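Long-range contacts in lysine cyclodeaminase (Streptomyces pristinaespiralis, PDB 5YU3), which probably converts L-lysine into L-pipecolic acid with loss of ammonia, using bound NAD, and also recognises L-ornithine and L-2,4-diaminobutyric acid: residues R26-L31 against A125-S130; G33-I38 against P277-L282; S46-G51 against A255-Q260; V98-D103 against L310-F315. One frame throughout, in Å; residues are numbered along the deposited sequence.

Contact 1. Residues R26-L31 against A125-S130; sequences RIIDRL and ASAVAS
The flat groups where I28 and L31 meet A125, A127 and V128 are peptide groups alone, since no ring, amide or carboxylate side chain joins in. The I28 carbonyl has a methyl against it, with V128 CG2 4.0 Å from I28 O. On the other helix, the amide of A125 is met by L31, whose CD2 stops 3.6 Å from A125 N. Behind the contact, S126 O is approached on opposite faces of its carbonyl plane by S130 OG and S130 N. The hydroxyl bond, S130 OG to S126 O, is 2.8 Å long, and the same hydroxyl also bonds N231 of strand 229-232.

Between these peptides the packing is purely aliphatic. The longer branch of I28 reaches A127, its CD1 3.8 Å from A127 CB. L31 has CG anti to the backbone N (chi1 -164°), and its CD2 branch also reaches A125 CB at 3.9 Å. V128 sits between the two, its CG2 facing I28 CG2 and L31 CB more loosely. Every touching residue is buried, and A127 is backed by A156 and V160 of helix 148-160.

The segment axes approach to 9.2 Å and cross at -60°. The side chain of A125 is about 6 Å from the bound NAD. Helix 115-133 leads into the first strand of a Rossmann-type sheet, so this is a helix pair, joined through small and branched residues, beside the dinucleotide-binding fold.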
loop_
_atom_site.group_PDB
_atom_site.type_symbol
_atom_site.label_atom_id
_atom_site.label_comp_id
_atom_site.label_asym_id
_atom_site.label_seq_id
_atom_site.Cartn_x
_atom_site.Cartn_y
_atom_site.Cartn_z
ATOM N N ARG A 26 -4.396 -22.790 -14.900
ATOM C CA ARG A 26 -5.504 -22.164 -14.181
ATOM C C ARG A 26 -5.383 -20.649 -14.207
ATOM O O ARG A 26 -6.380 -19.948 -14.413
ATOM C CB ARG A 26 -5.565 -22.645 -12.729
ATOM C CG ARG A 26 -5.986 -24.091 -12.567
ATOM C CD ARG A 26 -6.190 -24.455 -11.084
ATOM N NE ARG A 26 -6.285 -25.902 -10.907
ATOM C CZ ARG A 26 -6.387 -26.507 -9.730
ATOM N NH1 ARG A 26 -6.398 -25.791 -8.606
ATOM N NH2 ARG A 26 -6.470 -27.834 -9.674
ATOM N N ILE A 27 -4.172 -20.128 -14.001
ATOM C CA ILE A 27 -3.995 -18.678 -13.964
ATOM C C ILE A 27 -4.139 -18.081 -15.362
ATOM O O ILE A 27 -4.732 -17.007 -15.527
ATOM C CB ILE A 27 -2.649 -18.321 -13.305
ATOM C CG1 ILE A 27 -2.697 -18.728 -11.820
ATOM C CG2 ILE A 27 -2.357 -16.815 -13.412
ATOM C CD1 ILE A 27 -1.355 -18.711 -11.114
ATOM N N ILE A 28 -3.627 -18.769 -16.390
ATOM C CA ILE A 28 -3.872 -18.328 -17.762
ATOM C C ILE A 28 -5.373 -18.234 -18.034
ATOM O O ILE A 28 -5.863 -17.229 -18.564
ATOM C CB ILE A 28 -3.177 -19.263 -18.767
ATOM C CG1 ILE A 28 -1.657 -19.081 -18.708
ATOM C CG2 ILE A 28 -3.732 -19.030 -20.191
ATOM C CD1 ILE A 28 -0.879 -20.180 -19.442
ATOM N N ASP A 29 -6.128 -19.276 -17.672
ATOM C CA ASP A 29 -7.563 -19.279 -17.957
ATOM C C ASP A 29 -8.286 -18.172 -17.193
ATOM O O ASP A 29 -9.152 -17.482 -17.749
ATOM C CB ASP A 29 -8.177 -20.638 -17.608
ATOM C CG ASP A 29 -7.731 -21.752 -18.556
ATOM O OD1 ASP A 29 -7.255 -21.452 -19.670
ATOM O OD2 ASP A 29 -7.859 -22.934 -18.181
ATOM N N ARG A 30 -7.946 -17.988 -15.920
ATOM C CA ARG A 30 -8.627 -16.968 -15.125
ATOM C C ARG A 30 -8.283 -15.568 -15.612
ATOM O O ARG A 30 -9.152 -14.685 -15.659
ATOM C CB ARG A 30 -8.258 -17.132 -13.653
ATOM C CG ARG A 30 -8.639 -18.484 -13.118
ATOM C CD ARG A 30 -10.135 -18.573 -12.930
ATOM N NE ARG A 30 -10.473 -18.017 -11.639
ATOM C CZ ARG A 30 -10.567 -18.732 -10.524
ATOM N NH1 ARG A 30 -10.363 -20.047 -10.546
ATOM N NH2 ARG A 30 -10.866 -18.127 -9.389
ATOM N N LEU A 31 -7.017 -15.342 -15.952
ATOM C CA LEU A 31 -6.606 -14.054 -16.494
ATOM C C LEU A 31 -7.318 -13.756 -17.811
ATOM O O LEU A 31 -7.764 -12.625 -18.043
ATOM C CB LEU A 31 -5.091 -14.050 -16.674
ATOM C CG LEU A 31 -4.377 -12.723 -16.863
ATOM C CD1 LEU A 31 -4.968 -11.662 -15.935
ATOM C CD2 LEU A 31 -2.870 -12.901 -16.614
ATOM N N ALA A 125 0.219 -13.623 -18.347
ATOM C CA ALA A 125 -0.221 -12.485 -19.152
ATOM C C ALA A 125 0.434 -12.515 -20.528
ATOM O O ALA A 125 -0.234 -12.277 -21.545
ATOM C CB ALA A 125 0.090 -11.173 -18.431
ATOM N N SER A 126 1.738 -12.819 -20.575
ATOM C CA SER A 126 2.412 -12.992 -21.863
ATOM C C SER A 126 1.773 -14.112 -22.676
ATOM O O SER A 126 1.654 -14.008 -23.904
ATOM C CB SER A 126 3.902 -13.266 -21.655
ATOM O OG SER A 126 4.588 -12.109 -21.204
ATOM N N ALA A 127 1.355 -15.197 -22.011
ATOM C CA ALA A 127 0.706 -16.297 -22.721
ATOM C C ALA A 127 -0.633 -15.868 -23.306
ATOM O O ALA A 127 -0.968 -16.244 -24.435
ATOM C CB ALA A 127 0.514 -17.498 -21.787
ATOM N N VAL A 128 -1.418 -15.085 -22.553
ATOM C CA VAL A 128 -2.679 -14.567 -23.084
ATOM C C VAL A 128 -2.426 -13.708 -24.318
ATOM O O VAL A 128 -3.110 -13.842 -25.345
ATOM C CB VAL A 128 -3.435 -13.772 -22.003
ATOM C CG1 VAL A 128 -4.668 -13.084 -22.596
ATOM C CG2 VAL A 128 -3.843 -14.697 -20.871
ATOM N N ALA A 129 -1.458 -12.795 -24.227
ATOM C CA ALA A 129 -1.180 -11.903 -25.353
ATOM C C ALA A 129 -0.621 -12.665 -26.543
ATOM O O ALA A 129 -0.938 -12.343 -27.695
ATOM C CB ALA A 129 -0.189 -10.814 -24.949
ATOM N N SER A 130 0.239 -13.654 -26.285
ATOM C CA SER A 130 0.898 -14.360 -27.380
ATOM C C SER A 130 -0.053 -15.318 -28.082
ATOM O O SER A 130 0.095 -15.567 -29.284
ATOM C CB SER A 130 2.126 -15.105 -26.865
ATOM O OG SER A 130 3.078 -14.221 -26.304
#

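Contact 2. Residues G33-I38 against P277-L282; sequences GGLAEI and PQLAHL
Q278, whose OE1 comes loosely up to I38 CG2, has the backbone oxygen that several groups seek: Q278 O accepts L282 N at 3.2 Å and, weakly, the amide of H281. It occupies the N-cap position of helix 279-284, so these bonds form the opening turn of that short helix. The contact is a helix start laid against the later part of helix 20-39, and it is held by apolar packing, with no hydrogen bond across it.

L35 and L279 make one side of it. Their side chains cross obliquely, with L35 CD1 3.7 Å from L279 CD2. L279 holds CG anti to its backbone N (chi1 178°), the turn that carries its CD2 to the L35 methyl. Both leucines also pack on helix 115-133, L35 on V128 and L279 on A129 and L132, which makes that helix the common floor beneath the pair.

On the other side stands I38, whose CG2 branch touches A280 CB at 3.6 Å. A280 is where the backbones come closest, its CA 4.6 Å from L35 CA, an approach its small side chain permits. That single methyl presses directly on the backbone of helix 20-39, A280 CB lying 3.3 Å from L35 O.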
loop_
_atom_site.group_PDB
_atom_site.type_symbol
_atom_site.label_atom_id
_atom_site.label_comp_id
_atom_site.label_asym_id
_atom_site.label_seq_id
_atom_site.Cartn_x
_atom_site.Cartn_y
_atom_site.Cartn_z
ATOM N N GLY A 33 -10.306 -14.853 -18.835
ATOM C CA GLY A 33 -11.685 -14.486 -18.562
ATOM C C GLY A 33 -11.802 -13.122 -17.910
ATOM O O GLY A 33 -12.687 -12.331 -18.254
ATOM N N GLY A 34 -10.904 -12.825 -16.968
ATOM C CA GLY A 34 -10.960 -11.546 -16.283
ATOM C C GLY A 34 -10.664 -10.378 -17.202
ATOM O O GLY A 34 -11.308 -9.330 -17.115
ATOM N N LEU A 35 -9.682 -10.541 -18.094
ATOM C CA LEU A 35 -9.383 -9.499 -19.068
ATOM C C LEU A 35 -10.566 -9.259 -20.004
ATOM O O LEU A 35 -10.904 -8.107 -20.307
ATOM C CB LEU A 35 -8.118 -9.874 -19.847
ATOM C CG LEU A 35 -6.802 -9.639 -19.093
ATOM C CD1 LEU A 35 -5.614 -10.283 -19.815
ATOM C CD2 LEU A 35 -6.553 -8.142 -18.886
ATOM N N ALA A 36 -11.231 -10.330 -20.445
ATOM C CA ALA A 36 -12.415 -10.157 -21.283
ATOM C C ALA A 36 -13.520 -9.421 -20.532
ATOM O O ALA A 36 -14.224 -8.581 -21.110
ATOM C CB ALA A 36 -12.913 -11.513 -21.778
ATOM N N GLU A 37 -13.672 -9.705 -19.233
ATOM C CA GLU A 37 -14.646 -8.972 -18.424
ATOM C C GLU A 37 -14.336 -7.476 -18.389
ATOM O O GLU A 37 -15.248 -6.645 -18.482
ATOM C CB GLU A 37 -14.700 -9.559 -17.013
ATOM C CG GLU A 37 -15.532 -10.829 -16.952
ATOM C CD GLU A 37 -15.278 -11.676 -15.713
ATOM O OE1 GLU A 37 -14.468 -11.274 -14.852
ATOM O OE2 GLU A 37 -15.895 -12.758 -15.610
ATOM N N ILE A 38 -13.058 -7.110 -18.262
ATOM C CA ILE A 38 -12.689 -5.699 -18.349
ATOM C C ILE A 38 -13.045 -5.151 -19.725
ATOM O O ILE A 38 -13.617 -4.060 -19.849
ATOM C CB ILE A 38 -11.192 -5.513 -18.035
ATOM C CG1 ILE A 38 -10.905 -5.830 -16.564
ATOM C CG2 ILE A 38 -10.733 -4.098 -18.367
ATOM C CD1 ILE A 38 -9.459 -5.591 -16.165
ATOM N N PRO A 277 -5.431 -1.098 -29.417
ATOM C CA PRO A 277 -6.361 -1.380 -28.318
ATOM C C PRO A 277 -5.675 -2.195 -27.231
ATOM O O PRO A 277 -4.856 -3.067 -27.517
ATOM C CB PRO A 277 -7.488 -2.160 -28.992
ATOM C CG PRO A 277 -7.220 -1.942 -30.561
ATOM C CD PRO A 277 -5.942 -1.729 -30.693
ATOM N N GLN A 278 -6.016 -1.891 -25.977
ATOM C CA GLN A 278 -5.399 -2.561 -24.838
ATOM C C GLN A 278 -5.755 -4.048 -24.827
ATOM O O GLN A 278 -6.712 -4.494 -25.470
ATOM C CB GLN A 278 -5.845 -1.912 -23.525
ATOM C CG GLN A 278 -7.317 -2.101 -23.192
ATOM C CD GLN A 278 -7.752 -1.286 -21.981
ATOM O OE1 GLN A 278 -7.889 -1.816 -20.874
ATOM N NE2 GLN A 278 -7.971 0.010 -22.184
ATOM N N LEU A 279 -4.974 -4.816 -24.060
ATOM C CA LEU A 279 -5.111 -6.271 -24.081
ATOM C C LEU A 279 -6.521 -6.711 -23.699
ATOM O O LEU A 279 -7.082 -7.623 -24.325
ATOM C CB LEU A 279 -4.068 -6.899 -23.157
ATOM C CG LEU A 279 -4.091 -8.429 -23.010
ATOM C CD1 LEU A 279 -3.886 -9.106 -24.354
ATOM C CD2 LEU A 279 -3.019 -8.852 -22.019
ATOM N N ALA A 280 -7.127 -6.057 -22.695
ATOM C CA ALA A 280 -8.488 -6.414 -22.303
ATOM C C ALA A 280 -9.450 -6.317 -23.479
ATOM O O ALA A 280 -10.348 -7.154 -23.631
ATOM C CB ALA A 280 -8.969 -5.516 -21.160
ATOM N N HIS A 281 -9.282 -5.300 -24.329
ATOM C CA HIS A 281 -10.190 -5.174 -25.466
ATOM C C HIS A 281 -9.967 -6.290 -26.477
ATOM O O HIS A 281 -10.935 -6.816 -27.046
ATOM C CB HIS A 281 -10.046 -3.806 -26.135
ATOM C CG HIS A 281 -11.069 -3.550 -27.205
ATOM N ND1 HIS A 281 -10.792 -3.640 -28.554
ATOM C CD2 HIS A 281 -12.393 -3.273 -27.113
ATOM C CE1 HIS A 281 -11.889 -3.382 -29.245
ATOM N NE2 HIS A 281 -12.876 -3.169 -28.395
ATOM N N LEU A 282 -8.704 -6.661 -26.715
ATOM C CA LEU A 282 -8.418 -7.802 -27.582
ATOM C C LEU A 282 -9.073 -9.073 -27.052
ATOM O O LEU A 282 -9.592 -9.888 -27.828
ATOM C CB LEU A 282 -6.909 -8.005 -27.716
ATOM C CG LEU A 282 -6.020 -6.852 -28.206
ATOM C CD1 LEU A 282 -4.639 -7.366 -28.555
ATOM C CD2 LEU A 282 -6.650 -6.157 -29.379
#

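Contact 3. Residues S46-G51 against A255-Q260; sequences SPLRGG and ADHPEQ. With PRO (proline), chain G.
H257 and S46 form the tight end of this contact: H257 NE2 gives its proton to S46 O over 2.7 Å, nearly along the C=O axis, with the oxygen almost in the ring plane. The other ring nitrogen, H257 ND1, accepts Q260 N at 3.2 Å and so caps helix 258-264. One imidazole thus ties a loop to a helix start.

Q260 is just as closely engaged. Its OE1 takes R49 N at 3.2 Å, a fairly straight bond (166°), while its amide stacks over one face of the R49 guanidinium with the planes 25° apart. NH1 of R49 and NE2 of Q260 are 3.4 Å apart, but both are donors and make no hydrogen bond. Q260 NE2 is satisfied by T302 OG1.

The outer side is more open to solvent and lacks directed bonds. L48 is partly exposed and E259 exposed; their side chains cross at about a right angle, L48 CD1 lying 3.5 Å from E259 CD. L48 CD2 also leans on the helix at Q260 N.

Over the opposite face of the guanidinium lies the nitrogen of the bound proline. R49 NH1 comes within 3.5 Å of the proline OXT, a close approach; K77 and R121 hydrogen-bond the ligand. E264, E63 and the carbonyl of T302 hold the guanidinium. The chemistry therefore implies a proton on H257 NE2 and an arginine fixed in orientation at the pocket wall.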
loop_
_atom_site.group_PDB
_atom_site.type_symbol
_atom_site.label_atom_id
_atom_site.label_comp_id
_atom_site.label_asym_id
_atom_site.label_seq_id
_atom_site.Cartn_x
_atom_site.Cartn_y
_atom_site.Cartn_z
ATOM N N SER A 46 -7.340 -1.615 -12.833
ATOM C CA SER A 46 -6.877 -1.121 -11.547
ATOM C C SER A 46 -6.360 0.310 -11.685
ATOM O O SER A 46 -5.862 0.702 -12.745
ATOM C CB SER A 46 -5.777 -2.033 -11.008
ATOM O OG SER A 46 -6.157 -3.390 -11.199
ATOM N N PRO A 47 -6.468 1.120 -10.637
ATOM C CA PRO A 47 -5.854 2.448 -10.683
ATOM C C PRO A 47 -4.352 2.332 -10.877
ATOM O O PRO A 47 -3.752 1.276 -10.662
ATOM C CB PRO A 47 -6.201 3.052 -9.321
ATOM C CG PRO A 47 -6.620 1.760 -8.458
ATOM C CD PRO A 47 -7.145 0.913 -9.306
ATOM N N LEU A 48 -3.741 3.432 -11.312
ATOM C CA LEU A 48 -2.290 3.475 -11.437
ATOM C C LEU A 48 -1.644 3.086 -10.118
ATOM O O LEU A 48 -2.083 3.511 -9.049
ATOM C CB LEU A 48 -1.819 4.879 -11.829
ATOM C CG LEU A 48 -2.042 5.395 -13.243
ATOM C CD1 LEU A 48 -1.493 6.820 -13.356
ATOM C CD2 LEU A 48 -1.367 4.478 -14.236
ATOM N N ARG A 49 -0.595 2.275 -10.191
ATOM C CA ARG A 49 0.132 1.977 -8.973
ATOM C C ARG A 49 0.995 3.172 -8.567
ATOM O O ARG A 49 1.142 4.153 -9.305
ATOM C CB ARG A 49 0.993 0.725 -9.157
ATOM C CG ARG A 49 2.036 0.844 -10.245
ATOM C CD ARG A 49 2.961 -0.371 -10.263
ATOM N NE ARG A 49 3.810 -0.390 -11.454
ATOM C CZ ARG A 49 3.809 -1.363 -12.361
ATOM N NH1 ARG A 49 3.014 -2.408 -12.203
ATOM N NH2 ARG A 49 4.612 -1.296 -13.422
ATOM N N GLY A 50 1.574 3.087 -7.366
ATOM C CA GLY A 50 2.517 4.083 -6.908
ATOM C C GLY A 50 3.759 3.411 -6.351
ATOM O O GLY A 50 3.779 2.197 -6.122
ATOM N N GLY A 51 4.797 4.213 -6.137
ATOM C CA GLY A 51 6.030 3.623 -5.646
ATOM C C GLY A 51 7.016 4.648 -5.131
ATOM O O GLY A 51 6.850 5.860 -5.307
ATOM N N ALA A 255 -1.061 -2.547 -24.937
ATOM C CA ALA A 255 -0.601 -2.440 -23.558
ATOM C C ALA A 255 -1.574 -3.152 -22.631
ATOM O O ALA A 255 -2.773 -3.223 -22.905
ATOM C CB ALA A 255 -0.480 -0.976 -23.128
ATOM N N ASP A 256 -1.050 -3.677 -21.517
ATOM C CA ASP A 256 -1.964 -4.240 -20.529
ATOM C C ASP A 256 -2.756 -3.141 -19.835
ATOM O O ASP A 256 -3.930 -3.333 -19.497
ATOM C CB ASP A 256 -1.217 -5.131 -19.515
ATOM C CG ASP A 256 -0.084 -4.431 -18.750
ATOM O OD1 ASP A 256 0.253 -3.230 -18.951
ATOM O OD2 ASP A 256 0.523 -5.145 -17.913
ATOM N N HIS A 257 -2.159 -1.975 -19.691
ATOM C CA HIS A 257 -2.734 -0.882 -18.907
ATOM C C HIS A 257 -2.225 0.381 -19.577
ATOM O O HIS A 257 -1.084 0.796 -19.339
ATOM C CB HIS A 257 -2.293 -0.971 -17.447
ATOM C CG HIS A 257 -3.025 -0.055 -16.516
ATOM N ND1 HIS A 257 -3.050 1.315 -16.677
ATOM C CD2 HIS A 257 -3.732 -0.316 -15.389
ATOM C CE1 HIS A 257 -3.750 1.857 -15.693
ATOM N NE2 HIS A 257 -4.177 0.889 -14.899
ATOM N N PRO A 258 -3.007 0.978 -20.482
ATOM C CA PRO A 258 -2.468 2.088 -21.293
ATOM C C PRO A 258 -1.829 3.210 -20.492
ATOM O O PRO A 258 -0.702 3.629 -20.801
ATOM C CB PRO A 258 -3.696 2.553 -22.069
ATOM C CG PRO A 258 -4.602 1.229 -22.127
ATOM C CD PRO A 258 -4.362 0.574 -21.012
ATOM N N GLU A 259 -2.516 3.712 -19.462
ATOM C CA GLU A 259 -1.963 4.830 -18.705
ATOM C C GLU A 259 -0.657 4.437 -18.027
ATOM O O GLU A 259 0.315 5.199 -18.041
ATOM C CB GLU A 259 -2.975 5.334 -17.675
ATOM C CG GLU A 259 -2.503 6.578 -16.941
ATOM C CD GLU A 259 -3.582 7.223 -16.077
ATOM O OE1 GLU A 259 -4.511 6.516 -15.646
ATOM O OE2 GLU A 259 -3.491 8.446 -15.826
ATOM N N GLN A 260 -0.610 3.241 -17.442
ATOM C CA GLN A 260 0.625 2.779 -16.811
ATOM C C GLN A 260 1.739 2.576 -17.830
ATOM O O GLN A 260 2.909 2.868 -17.549
ATOM C CB GLN A 260 0.355 1.472 -16.083
ATOM C CG GLN A 260 1.204 1.244 -14.880
ATOM C CD GLN A 260 0.523 0.291 -13.946
ATOM O OE1 GLN A 260 -0.134 0.702 -12.988
ATOM N NE2 GLN A 260 0.631 -1.002 -14.242
HETATM N N PRO G . 6.151 -4.485 -12.009
HETATM C CA PRO G . 6.070 -5.673 -11.005
HETATM C C PRO G . 4.590 -6.096 -10.785
HETATM O O PRO G . 4.421 -6.789 -9.766
HETATM C CB PRO G . 6.630 -5.205 -9.954
HETATM C CG PRO G . 7.815 -4.279 -10.546
HETATM C CD PRO G . 7.562 -4.105 -11.804
HETATM O OXT PRO G . 3.629 -5.814 -11.586
#

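Contact 4. Residues V98-D103 against L310-F315; sequences VARYDD and LAMEVF
Strand 98-102 and helix segment 310-315 cross nearly at right angles, 85° between their directions, with axes 9.9 Å apart at closest and V98 CA and M312 CA the nearest such pair, 7.6 Å apart. M312 does most of the apolar work. Its thioether reaches over the strand: M312 SD is 3.5 Å from V98 CG1, and M312 CE goes further, to 4.0 Å from R100 CB. The V98 and M312 side chains lie alongside each other, running antiparallel. L117 of helix 115-133 closes in on both.

This is a helix packed across a mixed sheet, in which strand 94-102 runs between 73-81 and 108-113. M112 of the latter strand also touches M312. Y101 belongs to the dimer contact: its hydroxyl bonds T78 of the second subunit, and its ring meets W62 of that subunit.

The polar half is the salt bridge of R100 and E313. R100 bends at chi3 (-73°) and presents its two terminal nitrogens end-on to a single oxygen, R100 NH1 at 2.6 Å and R100 NH2 at 2.9 Å from E313 OE1. The guanidinium and carboxylate planes are 12° apart, and OE1 itself lies close to the guanidinium plane, shared by the two N-H groups. R30 of helix 20-39 packs against the E313 side chain.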
loop_
_atom_site.group_PDB
_atom_site.type_symbol
_atom_site.label_atom_id
_atom_site.label_comp_id
_atom_site.label_asym_id
_atom_site.label_seq_id
_atom_site.Cartn_x
_atom_site.Cartn_y
_atom_site.Cartn_z
ATOM N N VAL A 98 1.057 -10.249 -1.050
ATOM C CA VAL A 98 -0.269 -9.865 -1.520
ATOM C C VAL A 98 -1.244 -10.017 -0.363
ATOM O O VAL A 98 -1.314 -11.088 0.252
ATOM C CB VAL A 98 -0.744 -10.703 -2.724
ATOM C CG1 VAL A 98 -1.909 -10.002 -3.429
ATOM C CG2 VAL A 98 0.403 -10.953 -3.712
ATOM N N ALA A 99 -1.995 -8.954 -0.071
ATOM C CA ALA A 99 -2.974 -8.971 1.009
ATOM C C ALA A 99 -4.381 -8.772 0.461
ATOM O O ALA A 99 -4.581 -8.151 -0.591
ATOM C CB ALA A 99 -2.666 -7.882 2.057
ATOM N N ARG A 100 -5.366 -9.297 1.190
ATOM C CA ARG A 100 -6.766 -9.092 0.866
ATOM C C ARG A 100 -7.466 -8.492 2.080
ATOM O O ARG A 100 -7.203 -8.903 3.215
ATOM C CB ARG A 100 -7.440 -10.407 0.461
ATOM C CG ARG A 100 -8.886 -10.227 0.044
ATOM C CD ARG A 100 -9.432 -11.472 -0.616
ATOM N NE ARG A 100 -8.877 -11.646 -1.955
ATOM C CZ ARG A 100 -9.367 -12.487 -2.857
ATOM N NH1 ARG A 100 -10.422 -13.224 -2.558
ATOM N NH2 ARG A 100 -8.799 -12.585 -4.062
ATOM N N TYR A 101 -8.323 -7.501 1.831
ATOM C CA TYR A 101 -9.058 -6.765 2.857
ATOM C C TYR A 101 -10.550 -6.845 2.567
ATOM O O TYR A 101 -10.969 -6.722 1.416
ATOM C CB TYR A 101 -8.619 -5.280 2.901
ATOM C CG TYR A 101 -7.148 -5.109 3.183
ATOM C CD1 TYR A 101 -6.212 -5.187 2.157
ATOM C CD2 TYR A 101 -6.689 -4.900 4.485
ATOM C CE1 TYR A 101 -4.873 -5.055 2.411
ATOM C CE2 TYR A 101 -5.340 -4.761 4.750
ATOM C CZ TYR A 101 -4.435 -4.843 3.706
ATOM O OH TYR A 101 -3.092 -4.715 3.943
ATOM N N ASP A 102 -11.359 -7.046 3.608
ATOM C CA ASP A 102 -12.803 -7.032 3.418
ATOM C C ASP A 102 -13.252 -5.630 3.035
ATOM O O ASP A 102 -12.895 -4.655 3.705
ATOM C CB ASP A 102 -13.524 -7.483 4.692
ATOM C CG ASP A 102 -15.023 -7.571 4.500
ATOM O OD1 ASP A 102 -15.469 -8.470 3.764
ATOM O OD2 ASP A 102 -15.756 -6.743 5.074
ATOM N N ASP A 103 -14.030 -5.523 1.954
ATOM C CA ASP A 103 -14.460 -4.203 1.498
ATOM C C ASP A 103 -15.485 -3.574 2.435
ATOM O O ASP A 103 -15.580 -2.340 2.513
ATOM C CB ASP A 103 -15.051 -4.281 0.092
ATOM C CG ASP A 103 -15.205 -2.913 -0.538
ATOM O OD1 ASP A 103 -14.184 -2.203 -0.648
ATOM O OD2 ASP A 103 -16.335 -2.535 -0.919
ATOM N N LEU A 310 -6.480 -11.853 -9.242
ATOM C CA LEU A 310 -6.976 -13.065 -9.886
ATOM C C LEU A 310 -6.102 -14.264 -9.551
ATOM O O LEU A 310 -6.617 -15.350 -9.254
ATOM C CB LEU A 310 -7.039 -12.877 -11.402
ATOM C CG LEU A 310 -8.164 -12.004 -11.937
ATOM C CD1 LEU A 310 -8.027 -11.921 -13.445
ATOM C CD2 LEU A 310 -9.521 -12.577 -11.544
ATOM N N ALA A 311 -4.779 -14.095 -9.605
ATOM C CA ALA A 311 -3.899 -15.199 -9.234
ATOM C C ALA A 311 -4.045 -15.547 -7.758
ATOM O O ALA A 311 -3.987 -16.725 -7.380
ATOM C CB ALA A 311 -2.451 -14.859 -9.560
ATOM N N MET A 312 -4.227 -14.536 -6.902
ATOM C CA MET A 312 -4.461 -14.827 -5.488
ATOM C C MET A 312 -5.723 -15.655 -5.309
ATOM O O MET A 312 -5.740 -16.615 -4.523
ATOM C CB MET A 312 -4.549 -13.529 -4.676
ATOM C CG MET A 312 -4.816 -13.762 -3.181
ATOM S SD MET A 312 -4.244 -12.364 -2.186
ATOM C CE MET A 312 -4.485 -12.962 -0.501
ATOM N N GLU A 313 -6.780 -15.329 -6.055
ATOM C CA GLU A 313 -8.009 -16.113 -5.955
ATOM C C GLU A 313 -7.751 -17.575 -6.294
ATOM O O GLU A 313 -8.313 -18.475 -5.662
ATOM C CB GLU A 313 -9.080 -15.533 -6.875
ATOM C CG GLU A 313 -10.470 -16.112 -6.670
ATOM C CD GLU A 313 -11.090 -15.707 -5.339
ATOM O OE1 GLU A 313 -10.643 -14.698 -4.747
ATOM O OE2 GLU A 313 -12.033 -16.400 -4.892
ATOM N N VAL A 314 -6.902 -17.833 -7.292
ATOM C CA VAL A 314 -6.592 -19.215 -7.648
ATOM C C VAL A 314 -5.891 -19.921 -6.492
ATOM O O VAL A 314 -6.205 -21.075 -6.167
ATOM C CB VAL A 314 -5.744 -19.261 -8.933
ATOM C CG1 VAL A 314 -5.232 -20.682 -9.163
ATOM C CG2 VAL A 314 -6.574 -18.778 -10.116
ATOM N N PHE A 315 -4.937 -19.241 -5.852
ATOM C CA PHE A 315 -4.256 -19.816 -4.697
ATOM C C PHE A 315 -5.211 -20.022 -3.524
ATOM O O PHE A 315 -5.153 -21.051 -2.845
ATOM C CB PHE A 315 -3.091 -18.923 -4.269
ATOM C CG PHE A 315 -1.819 -19.200 -5.010
ATOM C CD1 PHE A 315 -0.969 -20.211 -4.595
ATOM C CD2 PHE A 315 -1.488 -18.473 -6.141
ATOM C CE1 PHE A 315 0.210 -20.472 -5.282
ATOM C CE2 PHE A 315 -0.313 -18.733 -6.838
ATOM C CZ PHE A 315 0.535 -19.739 -6.405
#

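Contacts 1 and 2 share helix 20-39, their centres about 11 Å apart, and they touch through helix 115-133. Contact 3 has its centre about 14 Å from that of contact 2, the two linked by a probable backbone bond from L279 N to A255 O. The centre of contact 4 is about 18 Å from that of contact 1, which it joins where R30 and L31 pack on V314 and L310. Along the chain, the first segments run in order 1, 2, 3, 4, but the second run 1, 3, 2, 4. Contacts 3 and 4 both reach the mixed sheet. Early and late chain thus meet beside the NAD and proline site, with R49 of contact 3 in the pocket itself.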